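PDB 4XQM: glucosidase 2 subunit beta from Schizosaccharomyces pombe, which helps glucosidase 2 trim glucose from immature glycoproteins in the endoplasmic reticulum, retaining the catalytic subunit there and recognising mannose-rich N-glycans through its MRH lectin domain. Local coordinates for residues V20-N25 with I85-P90; D29-G34 with N48-W53; P56-I61 with Q79-L84. One frame throughout, in Å; residues are numbered along the deposited sequence.

Contact 1: residues V20-N25 with I85-P90; sequences VVFYEN and IKMKSP
V20 and I85 stand with their CA atoms 9.1 Å apart and F22 and S89 with theirs 10.4 Å apart, a spacing bridged by side chains alone, with no hydrogen bond between the two segments. This is the interior of the MRH domain, whose β-sheet curls, as in the related mannose 6-phosphate receptor lectins, into a flattened barrel; strands 16-21 and 82-89 face each other across it. M87 is the main link. Its sulfur meets V20 tip to tip, SD lying 3.7 Å from V20 CG1 and little farther from CB and CG2. The same sulfur makes a Met-aromatic contact with F22: SD sits 5.0 Å from the ring centroid and 74° off the ring normal, at the edge beside CE1. The bend at the end of the methionine (chi3 62°) sets its methyl group against the same rim, with M87 CE 3.8 Å from F22 CZ. V64 of strand 59-66 also touches the phenylalanine, and V62 packs on M87. Beside M87, V20 CG2 also reaches I85 CD1 at 4.3 Å. F22 follows strand 16-21 directly, in a type II turn from V21 to E24 closed by E24 N to V21 O; E24 and N25 opposite V21 form a classic β-bulge. F22, at the second position of this turn, lies beyond V20 and reaches S89. There the polar group of S89 is not left to the ring, because OG hydrogen-bonds N70 OD1 and the backbone N of A91. The same oxygen lies in the plane of the F22 ring, 3.5 Å from CE2.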
loop_
_atom_site.group_PDB
_atom_site.type_symbol
_atom_site.label_atom_id
_atom_site.label_comp_id
_atom_site.label_asym_id
_atom_site.label_seq_id
_atom_site.Cartn_x
_atom_site.Cartn_y
_atom_site.Cartn_z
ATOM N N VAL A 20 -4.201 -3.050 -1.675
ATOM C CA VAL A 20 -2.969 -3.391 -0.977
ATOM C C VAL A 20 -2.986 -4.879 -0.686
ATOM O O VAL A 20 -3.934 -5.384 -0.080
ATOM C CB VAL A 20 -2.826 -2.638 0.367
ATOM C CG1 VAL A 20 -1.584 -3.118 1.125
ATOM C CG2 VAL A 20 -2.757 -1.124 0.123
ATOM N N VAL A 21 -1.952 -5.576 -1.148
ATOM C CA VAL A 21 -1.769 -6.979 -0.802
ATOM C C VAL A 21 -0.498 -7.108 0.039
ATOM O O VAL A 21 0.612 -6.844 -0.441
ATOM C CB VAL A 21 -1.680 -7.861 -2.047
ATOM C CG1 VAL A 21 -1.689 -9.322 -1.628
ATOM C CG2 VAL A 21 -2.853 -7.592 -2.952
ATOM N N PHE A 22 -0.654 -7.505 1.299
ATOM C CA PHE A 22 0.500 -7.546 2.208
ATOM C C PHE A 22 1.617 -8.447 1.668
ATOM O O PHE A 22 1.367 -9.589 1.273
ATOM C CB PHE A 22 0.091 -7.992 3.619
ATOM C CG PHE A 22 -0.781 -6.999 4.360
ATOM C CD1 PHE A 22 -0.676 -5.628 4.131
ATOM C CD2 PHE A 22 -1.695 -7.450 5.312
ATOM C CE1 PHE A 22 -1.487 -4.721 4.841
ATOM C CE2 PHE A 22 -2.500 -6.560 6.012
ATOM C CZ PHE A 22 -2.400 -5.201 5.781
ATOM N N TYR A 23 2.836 -7.900 1.627
ATOM C CA TYR A 23 4.041 -8.630 1.226
ATOM C C TYR A 23 4.043 -9.060 -0.237
ATOM O O TYR A 23 4.867 -9.882 -0.650
ATOM C CB TYR A 23 4.281 -9.841 2.137
ATOM C CG TYR A 23 4.529 -9.480 3.583
ATOM C CD1 TYR A 23 5.312 -8.384 3.926
ATOM C CD2 TYR A 23 3.962 -10.222 4.608
ATOM C CE1 TYR A 23 5.539 -8.055 5.263
ATOM C CE2 TYR A 23 4.186 -9.908 5.929
ATOM C CZ TYR A 23 4.966 -8.830 6.259
ATOM O OH TYR A 23 5.169 -8.522 7.586
ATOM N N GLU A 24 3.143 -8.486 -1.025
ATOM C CA GLU A 24 3.129 -8.747 -2.457
ATOM C C GLU A 24 3.201 -7.433 -3.239
ATOM O O GLU A 24 4.292 -6.999 -3.627
ATOM C CB GLU A 24 1.928 -9.633 -2.839
ATOM C CG GLU A 24 2.090 -11.039 -2.227
ATOM C CD GLU A 24 0.982 -12.019 -2.572
ATOM O OE1 GLU A 24 0.049 -11.665 -3.332
ATOM O OE2 GLU A 24 1.047 -13.175 -2.074
ATOM N N ASN A 25 2.065 -6.789 -3.457
ATOM C CA ASN A 25 2.072 -5.562 -4.253
ATOM C C ASN A 25 0.948 -4.601 -3.902
ATOM O O ASN A 25 0.015 -4.959 -3.180
ATOM C CB ASN A 25 2.034 -5.901 -5.748
ATOM C CG ASN A 25 1.172 -7.102 -6.041
ATOM O OD1 ASN A 25 0.127 -7.299 -5.419
ATOM N ND2 ASN A 25 1.612 -7.930 -6.985
ATOM N N ILE A 85 0.269 5.449 2.290
ATOM C CA ILE A 85 -0.995 4.770 2.564
ATOM C C ILE A 85 -1.040 4.353 4.016
ATOM O O ILE A 85 -0.149 3.630 4.487
ATOM C CB ILE A 85 -1.161 3.525 1.673
ATOM C CG1 ILE A 85 -0.988 3.903 0.198
ATOM C CG2 ILE A 85 -2.533 2.894 1.895
ATOM C CD1 ILE A 85 -1.115 2.736 -0.772
ATOM N N LYS A 86 -2.063 4.816 4.727
ATOM C CA LYS A 86 -2.273 4.415 6.118
ATOM C C LYS A 86 -3.370 3.352 6.196
ATOM O O LYS A 86 -4.406 3.471 5.529
ATOM C CB LYS A 86 -2.639 5.632 6.973
ATOM C CG LYS A 86 -2.728 5.331 8.471
ATOM C CD LYS A 86 -2.818 6.625 9.278
ATOM C CE LYS A 86 -3.222 6.335 10.718
ATOM N NZ LYS A 86 -3.561 7.584 11.470
ATOM N N MET A 87 -3.133 2.312 6.996
ATOM C CA MET A 87 -4.081 1.211 7.127
ATOM C C MET A 87 -4.283 0.774 8.567
ATOM O O MET A 87 -3.431 1.003 9.411
ATOM C CB MET A 87 -3.582 -0.015 6.350
ATOM C CG MET A 87 -3.356 0.206 4.879
ATOM S SD MET A 87 -2.956 -1.348 4.051
ATOM C CE MET A 87 -4.444 -2.304 4.348
ATOM N N LYS A 88 -5.414 0.126 8.822
ATOM C CA LYS A 88 -5.597 -0.682 10.024
ATOM C C LYS A 88 -5.779 -2.132 9.605
ATOM O O LYS A 88 -6.290 -2.408 8.503
ATOM C CB LYS A 88 -6.795 -0.182 10.840
ATOM C CG LYS A 88 -6.458 1.105 11.593
ATOM C CD LYS A 88 -7.576 2.131 11.593
ATOM C CE LYS A 88 -8.730 1.732 12.473
ATOM N NZ LYS A 88 -9.385 2.936 13.109
ATOM N N SER A 89 -5.349 -3.060 10.460
ATOM C CA SER A 89 -5.456 -4.487 10.154
ATOM C C SER A 89 -5.170 -5.314 11.391
ATOM O O SER A 89 -4.270 -4.971 12.167
ATOM C CB SER A 89 -4.459 -4.904 9.067
ATOM O OG SER A 89 -4.494 -6.314 8.894
ATOM N N PRO A 90 -5.924 -6.406 11.578
ATOM C CA PRO A 90 -5.596 -7.346 12.657
ATOM C C PRO A 90 -4.189 -7.920 12.497
ATOM O O PRO A 90 -3.610 -8.357 13.488
ATOM C CB PRO A 90 -6.641 -8.457 12.493
ATOM C CG PRO A 90 -7.777 -7.814 11.782
ATOM C CD PRO A 90 -7.156 -6.787 10.863
#

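Contact 2: residues D29-G34 with N48-W53; sequences DSILLG and NGQSCW
L32 O takes the one hydrogen bond between these segments, from Q50 N at 2.8 Å; the N-H points almost straight at the oxygen (170°), and the donor is tilted 26° from the carbonyl plane. G49 CA comes to 3.4 Å from L32 O; a CB there would clash with the carbonyl oxygens of L32 and L33. Around this bond the side chains of I31 and L32 cover the loop. Q50 CG is anti to the backbone N (chi1 179°) and the chain stays extended, crossing I31 at about a right angle, with I31 CG2 3.8 Å from Q50 CD and equally near CB. The aliphatic part of the glutamine and the root of its amide thus rest on one methyl group. Next to it, L32 CG is 3.9 Å from G49 CA, while its CD2 lies near N48 O. I31 and C52 both touch the bound mannose, so the contact borders the MRH sugar pocket. Residues 48-53 leave strand 43-48 as the loop leading toward strand 59-66, with N48 to Q50 against the start of strand 31-40, where L33 and G34 form a classic β-bulge opposite V26 of strand 25-28.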
loop_
_atom_site.group_PDB
_atom_site.type_symbol
_atom_site.label_atom_id
_atom_site.label_comp_id
_atom_site.label_asym_id
_atom_site.label_seq_id
_atom_site.Cartn_x
_atom_site.Cartn_y
_atom_site.Cartn_z
ATOM N N ASP A 29 -6.102 1.169 -9.499
ATOM C CA ASP A 29 -6.750 0.568 -10.670
ATOM C C ASP A 29 -5.804 -0.505 -11.221
ATOM O O ASP A 29 -5.359 -1.363 -10.452
ATOM C CB ASP A 29 -7.140 1.632 -11.707
ATOM C CG ASP A 29 -8.236 2.550 -11.201
ATOM O OD1 ASP A 29 -9.059 2.072 -10.381
ATOM O OD2 ASP A 29 -8.293 3.733 -11.632
ATOM N N SER A 30 -5.458 -0.458 -12.507
ATOM C CA SER A 30 -4.544 -1.473 -13.051
ATOM C C SER A 30 -3.061 -1.079 -13.019
ATOM O O SER A 30 -2.206 -1.788 -13.564
ATOM C CB SER A 30 -4.960 -1.860 -14.470
ATOM O OG SER A 30 -6.162 -2.608 -14.424
ATOM N N ILE A 31 -2.754 0.041 -12.374
ATOM C CA ILE A 31 -1.384 0.532 -12.307
ATOM C C ILE A 31 -0.634 -0.033 -11.095
ATOM O O ILE A 31 -1.133 0.038 -9.966
ATOM C CB ILE A 31 -1.363 2.076 -12.257
ATOM C CG1 ILE A 31 -2.119 2.664 -13.455
ATOM C CG2 ILE A 31 0.075 2.586 -12.219
ATOM C CD1 ILE A 31 -2.257 4.186 -13.399
ATOM N N LEU A 32 0.555 -0.601 -11.320
ATOM C CA LEU A 32 1.383 -1.079 -10.214
ATOM C C LEU A 32 2.013 0.099 -9.474
ATOM O O LEU A 32 2.763 0.885 -10.068
ATOM C CB LEU A 32 2.495 -2.015 -10.706
ATOM C CG LEU A 32 3.482 -2.490 -9.625
ATOM C CD1 LEU A 32 2.795 -3.428 -8.635
ATOM C CD2 LEU A 32 4.673 -3.192 -10.263
ATOM N N LEU A 33 1.715 0.215 -8.179
ATOM C CA LEU A 33 2.345 1.238 -7.342
ATOM C C LEU A 33 3.677 0.772 -6.771
ATOM O O LEU A 33 4.538 1.584 -6.447
ATOM C CB LEU A 33 1.405 1.653 -6.209
ATOM C CG LEU A 33 0.611 2.938 -6.453
ATOM C CD1 LEU A 33 0.132 3.068 -7.900
ATOM C CD2 LEU A 33 -0.528 3.109 -5.459
ATOM N N GLY A 34 3.850 -0.535 -6.632
ATOM C CA GLY A 34 5.094 -1.065 -6.119
ATOM C C GLY A 34 4.981 -2.507 -5.679
ATOM O O GLY A 34 3.884 -2.986 -5.378
ATOM N N ASN A 48 9.480 0.201 -7.042
ATOM C CA ASN A 48 9.610 -0.170 -8.454
ATOM C C ASN A 48 8.288 -0.383 -9.176
ATOM O O ASN A 48 8.141 -1.320 -9.964
ATOM C CB ASN A 48 10.503 -1.411 -8.618
ATOM C CG ASN A 48 11.698 -1.388 -7.703
ATOM O OD1 ASN A 48 11.934 -2.335 -6.952
ATOM N ND2 ASN A 48 12.457 -0.298 -7.743
ATOM N N GLY A 49 7.329 0.501 -8.922
ATOM C CA GLY A 49 6.064 0.465 -9.628
ATOM C C GLY A 49 6.188 1.028 -11.038
ATOM O O GLY A 49 7.296 1.302 -11.518
ATOM N N GLN A 50 5.043 1.212 -11.686
ATOM C CA GLN A 50 4.979 1.659 -13.075
ATOM C C GLN A 50 5.538 3.070 -13.253
ATOM O O GLN A 50 5.470 3.908 -12.336
ATOM C CB GLN A 50 3.525 1.605 -13.575
ATOM C CG GLN A 50 3.351 2.070 -15.027
ATOM C CD GLN A 50 1.908 2.023 -15.514
ATOM O OE1 GLN A 50 1.327 3.049 -15.891
ATOM N NE2 GLN A 50 1.334 0.823 -15.536
ATOM N N SER A 51 6.103 3.318 -14.435
ATOM C CA SER A 51 6.582 4.643 -14.808
ATOM C C SER A 51 5.464 5.687 -14.724
ATOM O O SER A 51 4.271 5.365 -14.804
ATOM C CB SER A 51 7.193 4.620 -16.212
ATOM O OG SER A 51 6.200 4.363 -17.189
ATOM N N CYS A 52 5.878 6.935 -14.536
ATOM C CA CYS A 52 4.987 8.041 -14.241
ATOM C C CYS A 52 5.387 9.248 -15.084
ATOM O O CYS A 52 6.534 9.700 -15.037
ATOM C CB CYS A 52 5.114 8.378 -12.754
ATOM S SG CYS A 52 4.152 9.779 -12.160
ATOM N N TRP A 53 4.442 9.759 -15.864
ATOM C CA TRP A 53 4.704 10.922 -16.708
ATOM C C TRP A 53 5.245 12.071 -15.864
ATOM O O TRP A 53 4.565 12.542 -14.946
ATOM C CB TRP A 53 3.406 11.366 -17.373
ATOM C CG TRP A 53 3.568 12.331 -18.506
ATOM C CD1 TRP A 53 4.717 12.655 -19.164
ATOM C CD2 TRP A 53 2.526 13.097 -19.117
ATOM N NE1 TRP A 53 4.449 13.586 -20.154
ATOM C CE2 TRP A 53 3.100 13.871 -20.136
ATOM C CE3 TRP A 53 1.144 13.195 -18.890
ATOM C CZ2 TRP A 53 2.359 14.724 -20.944
ATOM C CZ3 TRP A 53 0.402 14.044 -19.684
ATOM C CH2 TRP A 53 1.009 14.802 -20.698
#

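Contact 3: residues P56-I61 with Q79-L84. With MAN (alpha-D-mannopyranose), chain B.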
loop_
_atom_site.group_PDB
_atom_site.type_symbol
_atom_site.label_atom_id
_atom_site.label_comp_id
_atom_site.label_asym_id
_atom_site.label_seq_id
_atom_site.Cartn_x
_atom_site.Cartn_y
_atom_site.Cartn_z
ATOM N N PRO A 56 8.671 10.072 -10.846
ATOM C CA PRO A 56 9.468 8.883 -10.553
ATOM C C PRO A 56 8.660 7.631 -10.828
ATOM O O PRO A 56 7.431 7.705 -10.798
ATOM C CB PRO A 56 9.707 9.007 -9.041
ATOM C CG PRO A 56 8.458 9.702 -8.530
ATOM C CD PRO A 56 8.147 10.712 -9.625
ATOM N N HIS A 57 9.316 6.508 -11.102
ATOM C CA HIS A 57 8.598 5.239 -11.052
ATOM C C HIS A 57 7.898 5.148 -9.694
ATOM O O HIS A 57 8.450 5.565 -8.672
ATOM C CB HIS A 57 9.543 4.053 -11.275
ATOM C CG HIS A 57 9.857 3.802 -12.721
ATOM N ND1 HIS A 57 10.431 4.752 -13.532
ATOM C CD2 HIS A 57 9.661 2.712 -13.500
ATOM C CE1 HIS A 57 10.594 4.261 -14.750
ATOM N NE2 HIS A 57 10.122 3.012 -14.751
ATOM N N ARG A 58 6.677 4.618 -9.691
ATOM C CA ARG A 58 5.831 4.713 -8.505
ATOM C C ARG A 58 6.372 3.903 -7.327
ATOM O O ARG A 58 7.107 2.926 -7.498
ATOM C CB ARG A 58 4.380 4.326 -8.838
ATOM C CG ARG A 58 3.672 5.332 -9.767
ATOM C CD ARG A 58 2.303 4.808 -10.197
ATOM N NE ARG A 58 1.558 5.750 -11.045
ATOM C CZ ARG A 58 1.819 5.912 -12.334
ATOM N NH1 ARG A 58 2.804 5.220 -12.878
ATOM N NH2 ARG A 58 1.121 6.762 -13.078
ATOM N N SER A 59 6.042 4.355 -6.119
ATOM C CA SER A 59 6.371 3.608 -4.914
ATOM C C SER A 59 5.322 3.966 -3.877
ATOM O O SER A 59 4.624 4.981 -4.010
ATOM C CB SER A 59 7.788 3.947 -4.427
ATOM O OG SER A 59 7.889 5.327 -4.100
ATOM N N ALA A 60 5.186 3.124 -2.861
ATOM C CA ALA A 60 4.176 3.344 -1.837
ATOM C C ALA A 60 4.742 2.951 -0.492
ATOM O O ALA A 60 5.346 1.888 -0.345
ATOM C CB ALA A 60 2.931 2.530 -2.148
ATOM N N ILE A 61 4.527 3.811 0.499
ATOM C CA ILE A 61 4.937 3.513 1.861
ATOM C C ILE A 61 3.666 3.252 2.645
ATOM O O ILE A 61 2.825 4.151 2.807
ATOM C CB ILE A 61 5.711 4.684 2.481
ATOM C CG1 ILE A 61 6.957 4.957 1.642
ATOM C CG2 ILE A 61 6.094 4.370 3.916
ATOM C CD1 ILE A 61 7.812 6.087 2.163
ATOM N N GLN A 79 3.843 14.058 -3.026
ATOM C CA GLN A 79 4.761 14.240 -4.146
ATOM C C GLN A 79 4.278 13.338 -5.266
ATOM O O GLN A 79 3.810 12.232 -4.996
ATOM C CB GLN A 79 6.195 13.862 -3.756
ATOM C CG GLN A 79 6.881 14.839 -2.809
ATOM C CD GLN A 79 6.288 14.831 -1.409
ATOM O OE1 GLN A 79 6.395 13.842 -0.678
ATOM N NE2 GLN A 79 5.657 15.940 -1.030
ATOM N N LYS A 80 4.385 13.801 -6.510
ATOM C CA LYS A 80 3.891 13.039 -7.659
ATOM C C LYS A 80 4.439 11.610 -7.673
ATOM O O LYS A 80 5.660 11.390 -7.603
ATOM C CB LYS A 80 4.239 13.745 -8.976
ATOM C CG LYS A 80 3.716 13.023 -10.211
ATOM C CD LYS A 80 4.265 13.653 -11.508
ATOM C CE LYS A 80 3.795 15.096 -11.681
ATOM N NZ LYS A 80 2.359 15.199 -12.108
ATOM N N CYS A 81 3.512 10.652 -7.705
ATOM C CA CYS A 81 3.806 9.223 -7.820
ATOM C C CYS A 81 4.560 8.620 -6.641
ATOM O O CYS A 81 5.178 7.555 -6.753
ATOM C CB CYS A 81 4.449 8.904 -9.177
ATOM S SG CYS A 81 3.223 9.044 -10.492
ATOM N N GLU A 82 4.466 9.298 -5.499
ATOM C CA GLU A 82 4.928 8.758 -4.230
ATOM C C GLU A 82 3.691 8.690 -3.331
ATOM O O GLU A 82 3.113 9.723 -2.989
ATOM C CB GLU A 82 6.006 9.671 -3.619
ATOM C CG GLU A 82 7.218 9.941 -4.525
ATOM C CD GLU A 82 8.202 10.951 -3.929
ATOM O OE1 GLU A 82 8.273 11.067 -2.683
ATOM O OE2 GLU A 82 8.907 11.635 -4.709
ATOM N N TYR A 83 3.269 7.481 -2.966
ATOM C CA TYR A 83 2.010 7.312 -2.263
ATOM C C TYR A 83 2.247 6.947 -0.800
ATOM O O TYR A 83 3.036 6.050 -0.499
ATOM C CB TYR A 83 1.180 6.225 -2.945
ATOM C CG TYR A 83 0.959 6.502 -4.417
ATOM C CD1 TYR A 83 1.923 6.153 -5.365
ATOM C CD2 TYR A 83 -0.194 7.137 -4.854
ATOM C CE1 TYR A 83 1.731 6.423 -6.716
ATOM C CE2 TYR A 83 -0.402 7.415 -6.202
ATOM C CZ TYR A 83 0.568 7.053 -7.126
ATOM O OH TYR A 83 0.377 7.322 -8.468
ATOM N N LEU A 84 1.583 7.654 0.108
ATOM C CA LEU A 84 1.647 7.292 1.521
ATOM C C LEU A 84 0.290 6.714 1.892
ATOM O O LEU A 84 -0.732 7.397 1.791
ATOM C CB LEU A 84 1.961 8.520 2.386
ATOM C CG LEU A 84 3.247 9.264 2.028
ATOM C CD1 LEU A 84 3.480 10.398 3.021
ATOM C CD2 LEU A 84 4.415 8.307 2.026
HETATM C C1 MAN B . -2.248 8.783 -12.403
HETATM C C2 MAN B . -2.187 8.284 -11.083
HETATM C C3 MAN B . -1.742 9.469 -10.213
HETATM C C4 MAN B . -0.455 10.121 -10.801
HETATM C C5 MAN B . -0.718 10.545 -12.255
HETATM C C6 MAN B . 0.523 11.026 -12.972
HETATM O O1 MAN B . -3.176 9.790 -12.130
HETATM O O2 MAN B . -1.233 7.286 -11.038
HETATM O O3 MAN B . -1.575 9.069 -8.879
HETATM O O4 MAN B . -0.112 11.265 -10.072
HETATM O O5 MAN B . -1.145 9.385 -12.953
HETATM O O6 MAN B . 0.098 11.672 -14.177
HETATM O O HOH W 1 8.045 6.996 -6.275
#
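R58, C81 and Y83 supply part of the mannose pocket of the MRH lectin domain, where strands 59-66 and 82-89 begin side by side and parallel. S59 pairs with E82, A60 with Y83 and I61 with L84; Y83 N donates to S59 O at 3.0 Å and I61 N to Y83 O at 2.9 Å. At the first pair, a weak bond from S59 N to C81 O and a water that donates to H57 O and C81 O and accepts from S59 OG extend the link. On the ligand side, R58 runs extended from CG to NE and crosses the Y83 side chain obliquely, its CG at the ring edge, near CE1, with guanidinium and ring planes 16° apart. Its NE-H is shared: it donates to Y83 OH at 3.2 Å, which lies 17° out of the guanidinium plane, and to mannose O2, also at 3.2 Å. R58 NH2 donates to the same O2 and, weakly, to the ring oxygen O5. C81 SG, disulfide-bonded to C52, lies 3.6 Å above one face of the guanidinium, toward its rim, and NH1 points to S51 O at a separation too short to be taken at face value. Y83 OH in turn donates to mannose O3 at 2.7 Å, with O3 in the plane of its ring. E77 OE1, Q28 OE1 and Y16 OH complete the polar shell of the sugar, and E77 is itself steadied through OE2 by C81 N. Two arginine N-H groups thus converge on O2, the axial hydroxyl that separates mannose from glucose, while a tyrosine that accepts from the arginine, and may be polarised by its charge, donates to the adjacent O3.

In the fold
All three contacts belong to one MRH domain, but only contacts 2 and 3 border the mannose. Their centres are about 9 Å apart, and the disulfide, 2.0 Å from C52 SG to C81 SG, ties the loop of 48-53 to the turn of 79-84; L33 CD1 also packs on R58 CD at 3.6 Å. Contact 1 lies deeper, its centre about 15 Å from that of contact 3 and about 17 Å from that of contact 2. It shares strand 82-89 with contact 3, and I85 N approaches I61 O at 2.9 Å, a probable hydrogen bond continuing the ladder from the pocket into the interior. N25 CB meets G34 O at 3.5 Å, joining contacts 1 and 2.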